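Local coordinates for acyl-coenzyme A thioesterase THEM4 (Rhodococcus sp., PDB 2OV9), which probably hydrolyses medium- and long-chain fatty acyl-CoA thioesters to free fatty acids and coenzyme A, as a hotdog-fold thioesterase, at residues B[127-139]-B[155-168]. Sequence-based numbering, arbitrary orientation. Where two conformers were deposited one is given.
Sequences GHVHGGVSALLLD and TAQLSTRYHRPTPL
Tyr162, at the end of strand 155-162, gives its OH to Gly131 O at 2.7 Å in the first turn of the central hotdog helix. The hydroxyl stands above the carbonyl plane, 56° out of it, while Ala135 N reaches the same oxygen from the opposite face. With CG turned beside the backbone N (chi1 -63°), the ring lies close to Gly131, where a side chain would crowd CE1. A phenylalanine in its place would probably keep the ring packing but leave Gly131 O with the helical bond alone of these two. Before the helix, a single beta bridge pairs His128 with Pro167: Val129 N reaches Thr166 O at 2.8 Å, nearly straight on, and Leu168 N reaches Gly127 O at 3.0 Å. One water joins Ser134 OG to Thr166 OG1; a second accepts from Thr166 N; both donate weakly to Val129 O. Farther along, a water donating to Asp139 OD2 (2.5 Å) also bonds Thr155 OG1. His130, the N-cap, accepts from Gly132 N through ND1, in its ring plane, and bonds His140 of the second subunit through NE2. Two backbone bonds thus tie loop to loop, while the Tyr162 hydroxyl holds the helix start to strand 155-162, through which the sheet continues into that subunit.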
loop_
_atom_site.group_PDB
_atom_site.type_symbol
_atom_site.label_atom_id
_atom_site.label_comp_id
_atom_site.label_asym_id
_atom_site.label_seq_id
_atom_site.Cartn_x
_atom_site.Cartn_y
_atom_site.Cartn_z
ATOM N N GLY B 127 7.272 -2.905 14.660
ATOM C CA GLY B 127 8.543 -3.372 14.115
ATOM C C GLY B 127 8.426 -4.269 12.898
ATOM O O GLY B 127 9.436 -4.757 12.411
ATOM N N HIS B 128 7.198 -4.481 12.411
ATOM C CA HIS B 128 6.946 -5.420 11.333
ATOM C C HIS B 128 6.065 -4.826 10.241
ATOM O O HIS B 128 5.352 -3.832 10.461
ATOM C CB HIS B 128 6.358 -6.724 11.868
ATOM C CG HIS B 128 7.300 -7.453 12.787
ATOM N ND1 HIS B 128 7.500 -7.079 14.095
ATOM C CD2 HIS B 128 8.149 -8.481 12.558
ATOM C CE1 HIS B 128 8.409 -7.867 14.646
ATOM N NE2 HIS B 128 8.815 -8.730 13.733
ATOM N N VAL B 129 6.173 -5.426 9.065
ATOM C CA VAL B 129 5.480 -4.972 7.878
ATOM C C VAL B 129 4.025 -5.346 8.034
ATOM O O VAL B 129 3.702 -6.487 8.407
ATOM C CB VAL B 129 6.041 -5.689 6.631
ATOM C CG1 VAL B 129 5.216 -5.341 5.378
ATOM C CG2 VAL B 129 7.532 -5.318 6.433
ATOM N N HIS B 130 3.142 -4.404 7.744
ATOM C CA HIS B 130 1.708 -4.691 7.703
ATOM C C HIS B 130 1.405 -5.885 6.774
ATOM O O HIS B 130 1.843 -5.913 5.619
ATOM C CB HIS B 130 0.988 -3.439 7.228
ATOM C CG HIS B 130 -0.482 -3.441 7.487
ATOM N ND1 HIS B 130 -1.342 -4.330 6.882
ATOM C CD2 HIS B 130 -1.253 -2.637 8.261
ATOM C CE1 HIS B 130 -2.576 -4.090 7.286
ATOM N NE2 HIS B 130 -2.551 -3.061 8.116
ATOM N N GLY B 131 0.648 -6.864 7.252
ATOM C CA GLY B 131 0.319 -8.021 6.440
ATOM C C GLY B 131 -0.287 -7.622 5.093
ATOM O O GLY B 131 -0.054 -8.280 4.075
ATOM N N GLY B 132 -1.037 -6.526 5.088
ATOM C CA GLY B 132 -1.653 -5.985 3.844
ATOM C C GLY B 132 -0.610 -5.432 2.876
ATOM O O GLY B 132 -0.786 -5.493 1.656
ATOM N N VAL B 133 0.467 -4.855 3.415
ATOM C CA VAL B 133 1.536 -4.345 2.563
ATOM C C VAL B 133 2.233 -5.547 1.928
ATOM O O VAL B 133 2.593 -5.525 0.738
ATOM C CB VAL B 133 2.553 -3.494 3.366
ATOM C CG1 VAL B 133 3.885 -3.299 2.581
ATOM C CG2 VAL B 133 1.931 -2.144 3.745
ATOM N N SER B 134 2.449 -6.599 2.719
ATOM C CA SER B 134 3.049 -7.825 2.160
ATOM C C SER B 134 2.210 -8.350 1.000
ATOM O O SER B 134 2.739 -8.763 -0.054
ATOM C CB SER B 134 3.210 -8.881 3.246
ATOM O OG SER B 134 4.355 -8.558 4.022
ATOM N N ALA B 135 0.897 -8.310 1.183
ATOM C CA ALA B 135 -0.030 -8.746 0.139
ATOM C C ALA B 135 0.086 -7.836 -1.089
ATOM O O ALA B 135 0.088 -8.332 -2.237
ATOM C CB ALA B 135 -1.492 -8.776 0.690
ATOM N N LEU B 136 0.192 -6.513 -0.855
ATOM C CA LEU B 136 0.294 -5.552 -1.968
ATOM C C LEU B 136 1.564 -5.825 -2.767
ATOM O O LEU B 136 1.530 -5.884 -4.006
ATOM C CB LEU B 136 0.288 -4.096 -1.466
ATOM C CG LEU B 136 0.859 -2.974 -2.350
ATOM C CD1 LEU B 136 0.019 -2.660 -3.621
ATOM C CD2 LEU B 136 0.961 -1.700 -1.545
ATOM N N LEU B 137 2.693 -5.968 -2.073
ATOM C CA LEU B 137 3.975 -6.179 -2.763
ATOM C C LEU B 137 3.921 -7.463 -3.574
ATOM O O LEU B 137 4.306 -7.475 -4.751
ATOM C CB LEU B 137 5.168 -6.248 -1.777
ATOM C CG LEU B 137 5.417 -5.058 -0.841
ATOM C CD1 LEU B 137 6.782 -5.152 -0.129
ATOM C CD2 LEU B 137 5.301 -3.784 -1.602
ATOM N N LEU B 138 3.424 -8.532 -2.956
ATOM C CA LEU B 138 3.380 -9.866 -3.613
ATOM C C LEU B 138 2.430 -9.852 -4.817
ATOM O O LEU B 138 2.744 -10.397 -5.871
ATOM C CB LEU B 138 3.010 -10.990 -2.620
ATOM C CG LEU B 138 4.202 -11.439 -1.742
ATOM C CD1 LEU B 138 3.738 -12.325 -0.616
ATOM C CD2 LEU B 138 5.227 -12.178 -2.566
ATOM N N ASP B 139 1.272 -9.220 -4.663
ATOM C CA ASP B 139 0.367 -9.079 -5.792
ATOM C C ASP B 139 1.111 -8.490 -7.009
ATOM O O ASP B 139 1.110 -9.073 -8.112
ATOM C CB ASP B 139 -0.824 -8.197 -5.405
ATOM C CG ASP B 139 -1.779 -7.978 -6.555
ATOM O OD1 ASP B 139 -2.588 -8.870 -6.831
ATOM O OD2 ASP B 139 -1.717 -6.922 -7.202
ATOM N N THR B 155 -6.147 -9.903 -12.487
ATOM C CA THR B 155 -6.119 -10.661 -11.240
ATOM C C THR B 155 -7.524 -11.203 -10.969
ATOM O O THR B 155 -8.512 -10.472 -11.096
ATOM C CB THR B 155 -5.603 -9.819 -10.050
ATOM O OG1 THR B 155 -4.390 -9.147 -10.420
ATOM C CG2 THR B 155 -5.295 -10.705 -8.843
ATOM N N ALA B 156 -7.605 -12.490 -10.644
ATOM C CA ALA B 156 -8.883 -13.131 -10.287
ATOM C C ALA B 156 -8.975 -13.509 -8.792
ATOM O O ALA B 156 -10.020 -13.309 -8.158
ATOM C CB ALA B 156 -9.118 -14.354 -11.156
ATOM N N GLN B 157 -7.892 -14.076 -8.255
ATOM C CA GLN B 157 -7.840 -14.502 -6.856
ATOM C C GLN B 157 -6.411 -14.474 -6.349
ATOM O O GLN B 157 -5.479 -14.834 -7.067
ATOM C CB GLN B 157 -8.412 -15.912 -6.652
ATOM C CG GLN B 157 -8.965 -16.129 -5.239
ATOM C CD GLN B 157 -8.747 -17.528 -4.691
ATOM O OE1 GLN B 157 -9.378 -18.491 -5.126
ATOM N NE2 GLN B 157 -7.873 -17.638 -3.698
ATOM N N LEU B 158 -6.240 -14.035 -5.109
ATOM C CA LEU B 158 -4.928 -14.018 -4.489
ATOM C C LEU B 158 -5.121 -14.760 -3.177
ATOM O O LEU B 158 -6.065 -14.472 -2.442
ATOM C CB LEU B 158 -4.495 -12.566 -4.250
ATOM C CG LEU B 158 -3.050 -12.166 -3.999
ATOM C CD1 LEU B 158 -2.286 -12.090 -5.325
ATOM C CD2 LEU B 158 -3.023 -10.806 -3.243
ATOM N N SER B 159 -4.272 -15.744 -2.908
ATOM C CA SER B 159 -4.283 -16.434 -1.619
ATOM C C SER B 159 -2.958 -16.240 -0.934
ATOM O O SER B 159 -1.970 -16.818 -1.372
ATOM C CB SER B 159 -4.515 -17.918 -1.817
ATOM O OG SER B 159 -5.731 -18.095 -2.522
ATOM N N THR B 160 -2.943 -15.449 0.141
ATOM C CA THR B 160 -1.695 -15.125 0.830
ATOM C C THR B 160 -1.635 -15.816 2.173
ATOM O O THR B 160 -2.579 -15.750 2.951
ATOM C CB THR B 160 -1.554 -13.590 1.001
ATOM O OG1 THR B 160 -1.958 -12.952 -0.223
ATOM C CG2 THR B 160 -0.118 -13.202 1.324
ATOM N N ARG B 161 -0.512 -16.483 2.435
ATOM C CA ARG B 161 -0.306 -17.231 3.665
ATOM C C ARG B 161 0.856 -16.615 4.436
ATOM O O ARG B 161 1.882 -16.286 3.852
ATOM C CB ARG B 161 -0.015 -18.714 3.337
ATOM C CG ARG B 161 -1.252 -19.497 2.873
ATOM C CD ARG B 161 -1.071 -21.039 2.932
ATOM N NE ARG B 161 -0.741 -21.523 4.278
ATOM C CZ ARG B 161 0.251 -22.364 4.570
ATOM N NH1 ARG B 161 1.030 -22.882 3.612
ATOM N NH2 ARG B 161 0.444 -22.715 5.840
ATOM N N TYR B 162 0.690 -16.492 5.749
ATOM C CA TYR B 162 1.636 -15.812 6.601
ATOM C C TYR B 162 2.274 -16.809 7.546
ATOM O O TYR B 162 1.593 -17.403 8.382
ATOM C CB TYR B 162 0.914 -14.694 7.378
ATOM C CG TYR B 162 0.363 -13.633 6.451
ATOM C CD1 TYR B 162 1.098 -12.477 6.164
ATOM C CD2 TYR B 162 -0.872 -13.798 5.830
ATOM C CE1 TYR B 162 0.588 -11.505 5.281
ATOM C CE2 TYR B 162 -1.376 -12.840 4.943
ATOM C CZ TYR B 162 -0.639 -11.690 4.694
ATOM O OH TYR B 162 -1.138 -10.748 3.819
ATOM N N HIS B 163 3.584 -16.956 7.427
ATOM C CA HIS B 163 4.310 -18.035 8.078
ATOM C C HIS B 163 5.109 -17.566 9.282
ATOM O O HIS B 163 5.145 -18.246 10.307
ATOM C CB HIS B 163 5.243 -18.696 7.053
ATOM C CG HIS B 163 4.547 -19.128 5.795
ATOM N ND1 HIS B 163 3.879 -20.331 5.695
ATOM C CD2 HIS B 163 4.382 -18.508 4.603
ATOM C CE1 HIS B 163 3.341 -20.435 4.490
ATOM N NE2 HIS B 163 3.642 -19.351 3.802
ATOM N N ARG B 164 5.793 -16.428 9.124
ATOM C CA ARG B 164 6.699 -15.885 10.132
ATOM C C ARG B 164 6.559 -14.363 10.068
ATOM O O ARG B 164 6.269 -13.818 8.999
ATOM C CB ARG B 164 8.151 -16.247 9.806
ATOM C CG ARG B 164 8.414 -17.720 9.585
ATOM C CD ARG B 164 9.854 -17.983 9.170
ATOM N NE ARG B 164 10.821 -17.569 10.187
ATOM C CZ ARG B 164 11.134 -18.271 11.285
ATOM N NH1 ARG B 164 10.567 -19.449 11.538
ATOM N NH2 ARG B 164 12.034 -17.800 12.137
ATOM N N PRO B 165 6.713 -13.676 11.216
ATOM C CA PRO B 165 6.779 -12.201 11.230
ATOM C C PRO B 165 7.692 -11.632 10.134
ATOM O O PRO B 165 8.759 -12.190 9.849
ATOM C CB PRO B 165 7.383 -11.906 12.608
ATOM C CG PRO B 165 6.798 -13.015 13.482
ATOM C CD PRO B 165 6.774 -14.240 12.586
ATOM N N THR B 166 7.261 -10.537 9.522
ATOM C CA THR B 166 8.014 -9.921 8.442
ATOM C C THR B 166 8.580 -8.602 8.952
ATOM O O THR B 166 7.836 -7.653 9.142
ATOM C CB THR B 166 7.093 -9.635 7.244
ATOM O OG1 THR B 166 6.333 -10.812 6.921
ATOM C CG2 THR B 166 7.924 -9.230 6.046
ATOM N N PRO B 167 9.879 -8.536 9.207
ATOM C CA PRO B 167 10.376 -7.331 9.877
ATOM C C PRO B 167 10.589 -6.127 8.998
ATOM O O PRO B 167 10.919 -6.251 7.833
ATOM C CB PRO B 167 11.742 -7.772 10.441
ATOM C CG PRO B 167 12.165 -8.907 9.512
ATOM C CD PRO B 167 10.935 -9.553 8.989
ATOM N N LEU B 168 10.431 -4.957 9.595
ATOM C CA LEU B 168 10.881 -3.704 9.009
ATOM C C LEU B 168 12.392 -3.608 9.198
ATOM O O LEU B 168 12.972 -4.339 10.019
ATOM C CB LEU B 168 10.200 -2.529 9.731
ATOM C CG LEU B 168 8.669 -2.399 9.657
ATOM C CD1 LEU B 168 8.217 -1.299 10.582
ATOM C CD2 LEU B 168 8.247 -2.124 8.203
HETATM O O HOH W 1 3.615 -9.330 6.492
HETATM O O HOH W 2 4.725 -9.155 10.082
HETATM O O HOH W 3 -3.153 -6.778 -9.301
#